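Local structure of NmrA family protein (Shigella flexneri 2a, 3QVO) at residues L173-I179 against I194-V200; L168-W172 against F190-V195; I35-V39 against V92-L96; D180-R186 against N218-P224. The protein is of unknown function but has a Rossmann fold and probably binds NAD(P). All blocks are in the same frame, centred on the assembly; numbering follows the deposited sequence.

Contact 1 (L173-I179 against I194-V200); sequences LTDEDII and IVSRKSV
Thr174 is held through both sides of its peptide backbone: its N donates to Val195 O at 3.0 Å, and its O receives Arg197 N at 3.0 Å in a nearly straight bond. These two bonds continue the parallel pairing of Leu173 with Val195 and Thr174 with Ser196 into the first turn of the following helix. Ser196 is the N-cap of that helix. Its OG accepts from Ser199 N at 2.8 Å and donates to Ile178 O at 2.6 Å, so one hydroxyl serves the helix start and the returning loop together. It can do both because chi1 of 73° sets OG between the backbone N and carbonyl carbon. A water bridges the loop to the same helix end, donating to Glu176 O and accepting from Lys198 N.

Two salt bridges lie along the loop. Arg197 NH2 meets Asp175 OD1 at 2.8 Å, but the bond is bent (121°) and counts as weak; the carboxylate and guanidinium planes are 24° apart, and Leu173 CB sits 3.8 Å above the guanidinium centre. Lys198 NZ pairs with Asp177 OD1, its chain bent about the CG-CD bond; the modelled separation is very short, so its exact length is doubtful.

Leu173 and Arg197 also rest on Ile35 of helix 34-43, and Lys198 on His38, while Val195 and Val200 pack on Ile221 of strand 217-222.

Contact 2 (L168-W172 against F190-V195); sequences LRPAW and FKGTIV
Phe190, with chi1 of -79° placing CG anti to the carbonyl carbon, turns its ring toward Arg169, whose own chain bends at chi3 (-42°) and brings NH1 over to meet it. The ring receives Arg169 O at its edge, in plane, with CE1 3.2 Å from that oxygen. Arg169 NH1 lies 3.9 Å from Phe190 CZ, approaching obliquely with guanidinium and ring planes 57° apart.

Farther along, the backbones join. Trp172 N donates to Thr193 O at 3.2 Å, and Val195 N donates to Trp172 O at 2.9 Å. Both bonds of Trp172 therefore go to the residues flanking Ile194, its partner in a parallel bridge. Ile194 CA makes a C-H...O contact with Trp172 O at 3.2 Å. Between the two ends, Ala171 CB fits against Thr193 O at 3.5 Å, and Val195 CG1 reaches Pro170 CB at 4.0 Å.

The guanidinium's firmer polar hold is outside the pair: Arg169 NE bonds to Asn218 OD1 of strand 217-222. The chemistry is thus divided. Directional backbone bonds fix the register around Trp172, whereas Phe190 is seated by edge contact with Arg169 O and by van der Waals packing, to which a weak C-H...O attraction may add; any electrostatic pull between its ring and the arginine is probably modest at this distance and tilt.

Contact 3 (I35-V39 against V92-L96); sequences IARHV and VYANL
Tyr93 reaches from the strand to helix residues Ile35, Ala36 and Val39, and most of the contact is apolar. Val39 and the tyrosine come from opposite directions, and Val39 CG2 touches CE2 of the Tyr93 ring at 3.6 Å. The second branch of the valine also takes part, with Val39 CG1 4.0 Å from the same Tyr93 CE2, so the isopropyl group spreads its two methyls beside one ring carbon. The approach is oblique to the ring. Ile35 crosses the tyrosine at about a right angle, and its CG2 methyl comes to 3.3 Å from Tyr93 OH. Ala36 meets the ring differently, its CA lying at the edge, near the ring plane. Tyr93 owes this reach to chi1 of 156°, which carries CG roughly opposite the backbone N and sends the ring out from the sheet to the helix.

The polar groups add proximity without a clearly defined bond. Tyr93 OH stands 3.7 Å from Ala36 N. The side chain of Asn95, two residues farther along the strand and on the same face, is directed at Ile35 and Ala36 near the start of the helix.

The short axes of helix and strand pass 9.9 Å apart, their directions differing by 148°, roughly antiparallel. This separation leaves the strand's share to its side chains, which reach both side chains and the Ala36 backbone of the helix. Ile204 of helix 197-209 and Ile28 of strand 24-29 also touch Tyr93. Helix 34-43 follows strand 24-29, which pairs in parallel with strand 91-95; a helix laid roughly antiparallel across such strands is the alpha/beta layering of a Rossmann fold.

Contact 4 (D180-R186 against N218-P224); sequences DYELTSR and NIGINQP
Glu182 and Asn222 form a hydrogen-bonded antiparallel pair: Glu182 N donates to Asn222 O at 2.9 Å, and Asn222 N returns a bond to Glu182 O at 3.0 Å. Their side chains add a third link, Asn222 ND2 to Glu182 OE2 at 3.2 Å. It uses the anti lone pair of OE2 and lies in the amide plane, although carboxylate and amide planes are 62° apart. Two residues on, Thr184 and Gly220 repeat the backbone pattern, with Gly220 N to Thr184 O at 2.7 Å. The Thr184 hydroxyl packs directly on the glycine, OG1 lying 3.3 Å from Gly220 CA.

Between these pairs, Leu183 and Ile221 form the non-hydrogen-bonded pair on the other face. Leu183 CD2 presses on Ile219 CG2 at 3.5 Å, tighter than usual for two carbons, while Tyr181 and Ile221 lie side by side.

The next shell fixes the polar groups. Asn222 ND2 also donates to Gln223 O, which orients the amide, while its buried OD1 has no partner in the model. A water joins Asp180 O to Gln223 OE1. At the far end, Glu159 makes a salt bridge to Arg186 and a hydrogen bond to Asn218 ND2, while Arg169 NE bonds Asn218 OD1.

Leu203 of helix 197-209 covers Tyr181, Leu183 and Ile221. Strand 182-184 is thus an antiparallel edge strand added to the otherwise parallel sheet of a Rossmann-like fold.

Overall arrangement
From the N terminus, contact 3 comes first: it closes a loop of 52 residues between segments 35-39 and 92-96, on helix 34-43 and strand 91-95, and finishes before the others begin. The remaining three interlock. Contact 2 joins strand 164-174 to the approach of strand 194-196, and contact 1 carries the same pairing into helix 197-209; their segments alternate and share Ile194 and Val195. Contact 4 starts within the loop that both enclose and ends beyond them, at strand 217-222, so it crosses each. Its centre is about 6 Å from that of contact 2. Contact 1 touches contact 3 through Ile35 and His38, tying the C-terminal part to the first Rossmann helix.

Contact 1 (L173-I179 against I194-V200)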
# COMPACT_ATOMS: atom_id res chain seq x y z
N LEU A 173 10.68 -2.56 -8.69
CA LEU A 173 9.53 -3.32 -9.12
C LEU A 173 9.68 -3.87 -10.52
O LEU A 173 9.98 -3.12 -11.44
CB LEU A 173 8.28 -2.46 -9.01
CG LEU A 173 7.86 -2.16 -7.57
CD1 LEU A 173 6.81 -1.10 -7.54
CD2 LEU A 173 7.38 -3.42 -6.86
N THR A 174 9.51 -5.18 -10.68
CA THR A 174 9.30 -5.79 -12.00
C THR A 174 7.84 -6.24 -12.19
O THR A 174 7.03 -6.32 -11.22
CB THR A 174 10.16 -7.02 -12.22
OG1 THR A 174 9.61 -8.11 -11.48
CG2 THR A 174 11.60 -6.78 -11.80
N ASP A 175 7.54 -6.54 -13.45
CA ASP A 175 6.25 -7.06 -13.86
C ASP A 175 6.32 -8.57 -14.16
O ASP A 175 5.45 -9.14 -14.83
CB ASP A 175 5.72 -6.27 -15.07
CG ASP A 175 5.09 -4.94 -14.66
OD1 ASP A 175 4.29 -4.91 -13.67
OD2 ASP A 175 5.37 -3.91 -15.32
N GLU A 176 7.35 -9.23 -13.62
CA GLU A 176 7.47 -10.69 -13.72
C GLU A 176 6.25 -11.41 -13.11
O GLU A 176 5.80 -11.07 -12.03
CB GLU A 176 8.76 -11.15 -13.02
CG GLU A 176 9.00 -12.68 -13.03
CD GLU A 176 10.45 -13.09 -13.24
OE1 GLU A 176 11.37 -12.20 -13.22
OE2 GLU A 176 10.69 -14.31 -13.46
N ASP A 177 5.73 -12.42 -13.81
CA ASP A 177 4.59 -13.22 -13.35
C ASP A 177 5.02 -14.27 -12.31
O ASP A 177 4.95 -15.45 -12.58
CB ASP A 177 3.90 -13.90 -14.55
CG ASP A 177 2.61 -14.63 -14.15
OD1 ASP A 177 1.99 -14.31 -13.12
OD2 ASP A 177 2.20 -15.55 -14.89
N ILE A 178 5.47 -13.82 -11.15
CA ILE A 178 5.89 -14.73 -10.09
C ILE A 178 5.62 -14.15 -8.70
O ILE A 178 5.51 -12.95 -8.53
CB ILE A 178 7.40 -15.04 -10.21
CG1 ILE A 178 7.73 -16.40 -9.59
CG2 ILE A 178 8.24 -13.93 -9.58
CD1 ILE A 178 8.72 -17.28 -10.41
N ILE A 179 5.52 -15.04 -7.72
CA ILE A 179 5.42 -14.65 -6.34
C ILE A 179 6.61 -15.27 -5.65
O ILE A 179 6.64 -16.46 -5.42
CB ILE A 179 4.12 -15.16 -5.69
CG1 ILE A 179 2.91 -14.43 -6.29
CG2 ILE A 179 4.20 -14.95 -4.18
CD1 ILE A 179 1.52 -15.11 -5.94
N ILE A 194 15.53 -6.46 -6.53
CA ILE A 194 14.25 -6.37 -7.25
C ILE A 194 13.16 -7.18 -6.55
O ILE A 194 13.43 -8.03 -5.70
CB ILE A 194 14.38 -6.89 -8.70
CG1 ILE A 194 14.61 -8.42 -8.73
CG2 ILE A 194 15.52 -6.17 -9.47
CD1 ILE A 194 15.06 -8.97 -10.08
N VAL A 195 11.91 -6.92 -6.92
CA VAL A 195 10.79 -7.75 -6.50
C VAL A 195 9.63 -7.53 -7.43
O VAL A 195 9.42 -6.43 -7.93
CB VAL A 195 10.39 -7.48 -5.03
CG1 VAL A 195 9.72 -6.12 -4.88
CG2 VAL A 195 9.52 -8.58 -4.52
N SER A 196 8.90 -8.60 -7.72
CA SER A 196 7.74 -8.51 -8.57
C SER A 196 6.60 -7.80 -7.84
O SER A 196 6.41 -7.92 -6.62
CB SER A 196 7.28 -9.92 -9.00
OG SER A 196 6.66 -10.64 -7.93
N ARG A 197 5.86 -7.02 -8.59
CA ARG A 197 4.63 -6.42 -8.10
C ARG A 197 3.68 -7.50 -7.60
O ARG A 197 3.01 -7.33 -6.59
CB ARG A 197 3.97 -5.66 -9.24
CG ARG A 197 4.70 -4.40 -9.62
CD ARG A 197 3.83 -3.46 -10.45
NE ARG A 197 4.51 -2.21 -10.73
CZ ARG A 197 5.50 -2.06 -11.61
NH1 ARG A 197 6.07 -0.87 -11.77
NH2 ARG A 197 5.95 -3.09 -12.30
N LYS A 198 3.61 -8.62 -8.30
CA LYS A 198 2.73 -9.70 -7.89
C LYS A 198 3.13 -10.20 -6.50
O LYS A 198 2.26 -10.50 -5.67
CB LYS A 198 2.77 -10.82 -8.92
CG LYS A 198 1.61 -11.75 -8.94
CD LYS A 198 1.52 -12.50 -10.32
CE LYS A 198 0.75 -11.63 -11.38
NZ LYS A 198 0.68 -12.22 -12.74
N SER A 199 4.43 -10.20 -6.22
CA SER A 199 4.91 -10.59 -4.91
C SER A 199 4.37 -9.64 -3.85
O SER A 199 3.85 -10.07 -2.81
CB SER A 199 6.43 -10.59 -4.85
OG SER A 199 7.02 -11.56 -5.73
N VAL A 200 4.48 -8.35 -4.13
CA VAL A 200 4.09 -7.37 -3.15
C VAL A 200 2.58 -7.43 -2.95
O VAL A 200 2.10 -7.33 -1.83
CB VAL A 200 4.55 -5.97 -3.54
CG1 VAL A 200 4.13 -4.95 -2.47
CG2 VAL A 200 6.06 -5.96 -3.74
O HOH W 1 4.45 -8.80 -11.32

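Contact 2 (L168-W172 against F190-V195)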
# COMPACT_ATOMS: atom_id res chain seq x y z
N LEU A 168 5.40 -0.94 3.99
CA LEU A 168 5.97 -1.90 3.10
C LEU A 168 6.86 -1.15 2.17
O LEU A 168 6.42 -0.16 1.55
CB LEU A 168 4.90 -2.63 2.28
CG LEU A 168 3.88 -3.52 2.99
CD1 LEU A 168 3.01 -4.26 1.95
CD2 LEU A 168 4.60 -4.51 3.90
N ARG A 169 8.09 -1.65 2.07
CA ARG A 169 9.18 -1.00 1.34
C ARG A 169 9.76 -1.94 0.32
O ARG A 169 10.61 -2.73 0.67
CB ARG A 169 10.31 -0.60 2.30
CG ARG A 169 10.03 0.70 2.98
CD ARG A 169 10.95 0.99 4.12
NE ARG A 169 11.26 -0.13 5.00
CZ ARG A 169 12.36 -0.86 4.98
NH1 ARG A 169 13.29 -0.64 4.06
NH2 ARG A 169 12.55 -1.83 5.87
N PRO A 170 9.27 -1.87 -0.92
CA PRO A 170 9.71 -2.77 -1.97
C PRO A 170 10.92 -2.31 -2.75
O PRO A 170 11.06 -1.12 -3.05
CB PRO A 170 8.52 -2.84 -2.92
CG PRO A 170 7.72 -1.62 -2.63
CD PRO A 170 7.96 -1.28 -1.21
N ALA A 171 11.72 -3.31 -3.11
CA ALA A 171 12.84 -3.17 -3.97
C ALA A 171 12.31 -2.77 -5.33
O ALA A 171 11.11 -2.53 -5.47
CB ALA A 171 13.63 -4.48 -4.03
N TRP A 172 13.21 -2.67 -6.30
CA TRP A 172 12.86 -2.24 -7.67
C TRP A 172 11.77 -3.15 -8.24
O TRP A 172 11.93 -4.37 -8.28
CB TRP A 172 14.11 -2.23 -8.57
CG TRP A 172 14.02 -1.36 -9.83
CD1 TRP A 172 14.14 -0.01 -9.90
CD2 TRP A 172 13.86 -1.81 -11.21
NE1 TRP A 172 14.05 0.42 -11.21
CE2 TRP A 172 13.87 -0.66 -12.03
CE3 TRP A 172 13.70 -3.07 -11.81
CZ2 TRP A 172 13.72 -0.73 -13.42
CZ3 TRP A 172 13.54 -3.14 -13.20
CH2 TRP A 172 13.56 -1.97 -13.99
N PHE A 190 18.25 -3.95 2.50
CA PHE A 190 17.64 -4.83 1.54
C PHE A 190 18.59 -6.00 1.20
O PHE A 190 19.69 -5.74 0.80
CB PHE A 190 17.38 -4.05 0.24
CG PHE A 190 16.17 -3.18 0.28
CD1 PHE A 190 14.91 -3.73 0.18
CD2 PHE A 190 16.28 -1.81 0.37
CE1 PHE A 190 13.78 -2.93 0.19
CE2 PHE A 190 15.16 -1.00 0.40
CZ PHE A 190 13.90 -1.57 0.30
N LYS A 191 18.15 -7.26 1.34
CA LYS A 191 18.88 -8.44 0.86
C LYS A 191 18.76 -8.68 -0.64
O LYS A 191 19.28 -9.68 -1.15
CB LYS A 191 18.38 -9.72 1.55
CG LYS A 191 18.50 -9.70 3.06
CD LYS A 191 18.10 -11.05 3.67
CE LYS A 191 17.82 -10.89 5.18
NZ LYS A 191 18.35 -12.02 5.99
N GLY A 192 18.10 -7.78 -1.35
CA GLY A 192 18.05 -7.94 -2.80
C GLY A 192 17.69 -6.71 -3.56
O GLY A 192 17.27 -5.73 -3.02
N THR A 193 17.82 -6.80 -4.86
CA THR A 193 17.72 -5.68 -5.77
C THR A 193 16.32 -5.40 -6.32
O THR A 193 16.01 -4.27 -6.61
CB THR A 193 18.68 -5.97 -6.93
OG1 THR A 193 19.99 -5.51 -6.56
CG2 THR A 193 18.22 -5.33 -8.24
N ILE A 194 15.53 -6.46 -6.53
CA ILE A 194 14.25 -6.37 -7.25
C ILE A 194 13.16 -7.18 -6.55
O ILE A 194 13.43 -8.03 -5.70
CB ILE A 194 14.38 -6.89 -8.70
CG1 ILE A 194 14.61 -8.42 -8.73
CG2 ILE A 194 15.52 -6.17 -9.47
CD1 ILE A 194 15.06 -8.97 -10.08
N VAL A 195 11.91 -6.92 -6.92
CA VAL A 195 10.79 -7.75 -6.50
C VAL A 195 9.63 -7.53 -7.43
O VAL A 195 9.42 -6.43 -7.93
CB VAL A 195 10.39 -7.48 -5.03
CG1 VAL A 195 9.72 -6.12 -4.88
CG2 VAL A 195 9.52 -8.58 -4.52

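Contact 3 (I35-V39 against V92-L96)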
# COMPACT_ATOMS: atom_id res chain seq x y z
N ILE A 35 0.43 -2.17 -8.65
CA ILE A 35 0.35 -3.15 -7.57
C ILE A 35 -1.10 -3.32 -7.13
O ILE A 35 -1.58 -4.45 -6.87
CB ILE A 35 1.21 -2.79 -6.34
CG1 ILE A 35 2.71 -2.98 -6.65
CG2 ILE A 35 0.87 -3.67 -5.15
CD1 ILE A 35 3.63 -2.16 -5.71
N ALA A 36 -1.82 -2.21 -7.08
CA ALA A 36 -3.21 -2.22 -6.68
C ALA A 36 -4.05 -3.22 -7.54
O ALA A 36 -4.91 -3.91 -6.99
CB ALA A 36 -3.81 -0.81 -6.73
N ARG A 37 -3.77 -3.30 -8.84
CA ARG A 37 -4.56 -4.09 -9.78
C ARG A 37 -4.53 -5.58 -9.48
O ARG A 37 -5.53 -6.28 -9.68
CB ARG A 37 -4.13 -3.87 -11.23
N HIS A 38 -3.39 -6.04 -8.99
CA HIS A 38 -3.22 -7.42 -8.60
C HIS A 38 -3.97 -7.65 -7.29
O HIS A 38 -4.60 -8.68 -7.12
CB HIS A 38 -1.74 -7.78 -8.40
CG HIS A 38 -0.89 -7.68 -9.63
ND1 HIS A 38 -0.92 -8.61 -10.64
CD2 HIS A 38 0.10 -6.82 -9.96
CE1 HIS A 38 -0.04 -8.29 -11.57
NE2 HIS A 38 0.61 -7.21 -11.17
N VAL A 39 -3.91 -6.72 -6.37
CA VAL A 39 -4.59 -6.87 -5.10
C VAL A 39 -6.09 -6.94 -5.35
O VAL A 39 -6.78 -7.84 -4.84
CB VAL A 39 -4.34 -5.69 -4.15
CG1 VAL A 39 -5.18 -5.81 -2.94
CG2 VAL A 39 -2.90 -5.61 -3.79
N VAL A 92 -7.22 -0.08 5.53
CA VAL A 92 -6.82 0.85 4.48
C VAL A 92 -5.55 0.35 3.88
O VAL A 92 -4.61 0.01 4.60
CB VAL A 92 -6.60 2.28 5.05
CG1 VAL A 92 -6.09 3.23 3.95
CG2 VAL A 92 -7.89 2.80 5.64
N TYR A 93 -5.54 0.31 2.56
CA TYR A 93 -4.41 -0.06 1.80
C TYR A 93 -4.12 1.11 0.88
O TYR A 93 -4.93 1.46 0.03
CB TYR A 93 -4.68 -1.35 1.03
CG TYR A 93 -3.80 -1.51 -0.21
CD1 TYR A 93 -2.50 -1.07 -0.20
CD2 TYR A 93 -4.26 -2.14 -1.36
CE1 TYR A 93 -1.68 -1.19 -1.28
CE2 TYR A 93 -3.41 -2.25 -2.48
CZ TYR A 93 -2.12 -1.74 -2.40
OH TYR A 93 -1.25 -1.81 -3.43
N ALA A 94 -2.95 1.72 1.09
CA ALA A 94 -2.51 2.89 0.41
C ALA A 94 -1.30 2.52 -0.44
O ALA A 94 -0.33 1.94 0.05
CB ALA A 94 -2.11 3.97 1.40
N ASN A 95 -1.40 2.92 -1.71
CA ASN A 95 -0.38 2.75 -2.71
C ASN A 95 -0.34 4.13 -3.37
O ASN A 95 -0.93 4.31 -4.46
CB ASN A 95 -0.84 1.61 -3.69
CG ASN A 95 0.23 1.24 -4.74
OD1 ASN A 95 1.44 1.64 -4.60
ND2 ASN A 95 -0.22 0.52 -5.86
N LEU A 96 0.31 5.10 -2.68
CA LEU A 96 0.27 6.51 -3.06
C LEU A 96 1.52 6.98 -3.76
O LEU A 96 2.65 6.66 -3.35
CB LEU A 96 0.13 7.39 -1.84
CG LEU A 96 -1.10 7.13 -0.98
CD1 LEU A 96 -0.93 8.01 0.21
CD2 LEU A 96 -2.38 7.38 -1.76

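Contact 4 (D180-R186 against N218-P224)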
# COMPACT_ATOMS: atom_id res chain seq x y z
N ASP A 180 7.62 -14.45 -5.36
CA ASP A 180 8.89 -14.95 -4.81
C ASP A 180 9.55 -13.82 -4.01
O ASP A 180 10.09 -12.86 -4.58
CB ASP A 180 9.80 -15.45 -5.96
CG ASP A 180 11.04 -16.18 -5.46
OD1 ASP A 180 11.12 -16.48 -4.25
OD2 ASP A 180 11.96 -16.46 -6.27
N TYR A 181 9.48 -13.92 -2.69
CA TYR A 181 9.94 -12.82 -1.87
C TYR A 181 10.37 -13.23 -0.48
O TYR A 181 10.14 -14.38 -0.04
CB TYR A 181 8.89 -11.72 -1.81
CG TYR A 181 7.66 -12.04 -0.99
CD1 TYR A 181 7.64 -11.89 0.39
CD2 TYR A 181 6.49 -12.47 -1.62
CE1 TYR A 181 6.50 -12.19 1.12
CE2 TYR A 181 5.35 -12.76 -0.89
CZ TYR A 181 5.36 -12.62 0.48
OH TYR A 181 4.21 -12.91 1.18
N GLU A 182 11.03 -12.28 0.16
CA GLU A 182 11.51 -12.38 1.54
C GLU A 182 11.53 -10.96 2.09
O GLU A 182 11.54 -10.00 1.33
CB GLU A 182 12.89 -13.04 1.62
CG GLU A 182 14.05 -12.26 0.99
CD GLU A 182 15.35 -13.06 0.95
OE1 GLU A 182 15.40 -14.17 1.52
OE2 GLU A 182 16.33 -12.57 0.33
N LEU A 183 11.54 -10.86 3.42
CA LEU A 183 11.29 -9.63 4.11
C LEU A 183 12.45 -9.28 5.01
O LEU A 183 13.04 -10.14 5.64
CB LEU A 183 10.07 -9.82 5.01
CG LEU A 183 8.80 -10.29 4.31
CD1 LEU A 183 7.75 -10.62 5.36
CD2 LEU A 183 8.33 -9.20 3.34
N THR A 184 12.73 -7.99 5.10
CA THR A 184 13.80 -7.48 5.94
C THR A 184 13.17 -6.47 6.84
O THR A 184 12.21 -5.78 6.43
CB THR A 184 14.89 -6.78 5.10
OG1 THR A 184 14.27 -5.95 4.11
CG2 THR A 184 15.78 -7.79 4.41
N SER A 185 13.69 -6.34 8.06
CA SER A 185 13.12 -5.40 9.02
C SER A 185 13.66 -3.95 8.82
O SER A 185 14.58 -3.70 8.00
CB SER A 185 13.33 -5.90 10.45
OG SER A 185 14.70 -5.89 10.79
N ARG A 186 13.11 -3.04 9.61
CA ARG A 186 13.30 -1.59 9.46
C ARG A 186 14.73 -1.12 9.34
O ARG A 186 15.04 -0.27 8.53
CB ARG A 186 12.67 -0.87 10.65
CG ARG A 186 12.68 0.63 10.56
CD ARG A 186 12.19 1.20 11.87
NE ARG A 186 11.87 2.63 11.80
CZ ARG A 186 12.77 3.59 11.72
NH1 ARG A 186 14.07 3.33 11.64
NH2 ARG A 186 12.36 4.84 11.66
N ASN A 218 7.99 -2.22 9.58
CA ASN A 218 8.41 -1.38 8.48
C ASN A 218 9.40 -2.22 7.66
O ASN A 218 10.60 -2.24 7.92
CB ASN A 218 9.03 -0.11 9.05
CG ASN A 218 9.32 0.92 8.01
OD1 ASN A 218 9.41 0.63 6.82
ND2 ASN A 218 9.49 2.15 8.46
N ILE A 219 8.86 -2.91 6.67
CA ILE A 219 9.44 -4.13 6.11
C ILE A 219 9.90 -3.90 4.69
O ILE A 219 9.14 -3.42 3.85
CB ILE A 219 8.32 -5.19 5.98
CG1 ILE A 219 7.62 -5.46 7.29
CG2 ILE A 219 8.84 -6.47 5.39
CD1 ILE A 219 6.29 -6.15 7.05
N GLY A 220 11.15 -4.27 4.40
CA GLY A 220 11.62 -4.34 3.03
C GLY A 220 11.21 -5.66 2.40
O GLY A 220 11.17 -6.69 3.09
N ILE A 221 10.89 -5.62 1.11
CA ILE A 221 10.47 -6.81 0.37
C ILE A 221 11.37 -6.96 -0.87
O ILE A 221 11.41 -6.09 -1.74
CB ILE A 221 8.99 -6.70 -0.12
CG1 ILE A 221 8.06 -6.12 0.96
CG2 ILE A 221 8.43 -8.07 -0.56
CD1 ILE A 221 6.77 -5.46 0.35
N ASN A 222 12.09 -8.07 -0.95
CA ASN A 222 12.89 -8.38 -2.14
C ASN A 222 12.77 -9.85 -2.60
O ASN A 222 12.51 -10.74 -1.81
CB ASN A 222 14.36 -8.04 -1.89
CG ASN A 222 15.03 -9.03 -0.98
OD1 ASN A 222 14.98 -8.89 0.24
ND2 ASN A 222 15.65 -10.07 -1.57
N GLN A 223 13.01 -10.09 -3.89
CA GLN A 223 13.11 -11.42 -4.45
C GLN A 223 14.42 -12.03 -3.94
O GLN A 223 15.42 -11.32 -3.88
CB GLN A 223 13.08 -11.31 -5.97
CG GLN A 223 13.10 -12.61 -6.77
CD GLN A 223 12.78 -12.38 -8.26
OE1 GLN A 223 11.84 -11.62 -8.62
NE2 GLN A 223 13.56 -13.03 -9.14
N PRO A 224 14.42 -13.30 -3.52
CA PRO A 224 15.67 -13.88 -3.06
C PRO A 224 16.65 -14.08 -4.20
O PRO A 224 16.24 -14.31 -5.34
CB PRO A 224 15.25 -15.25 -2.52
CG PRO A 224 13.80 -15.13 -2.21
CD PRO A 224 13.26 -14.14 -3.19
O HOH W 2 9.51 -11.25 -7.25
O HOH W 3 10.20 -3.77 11.26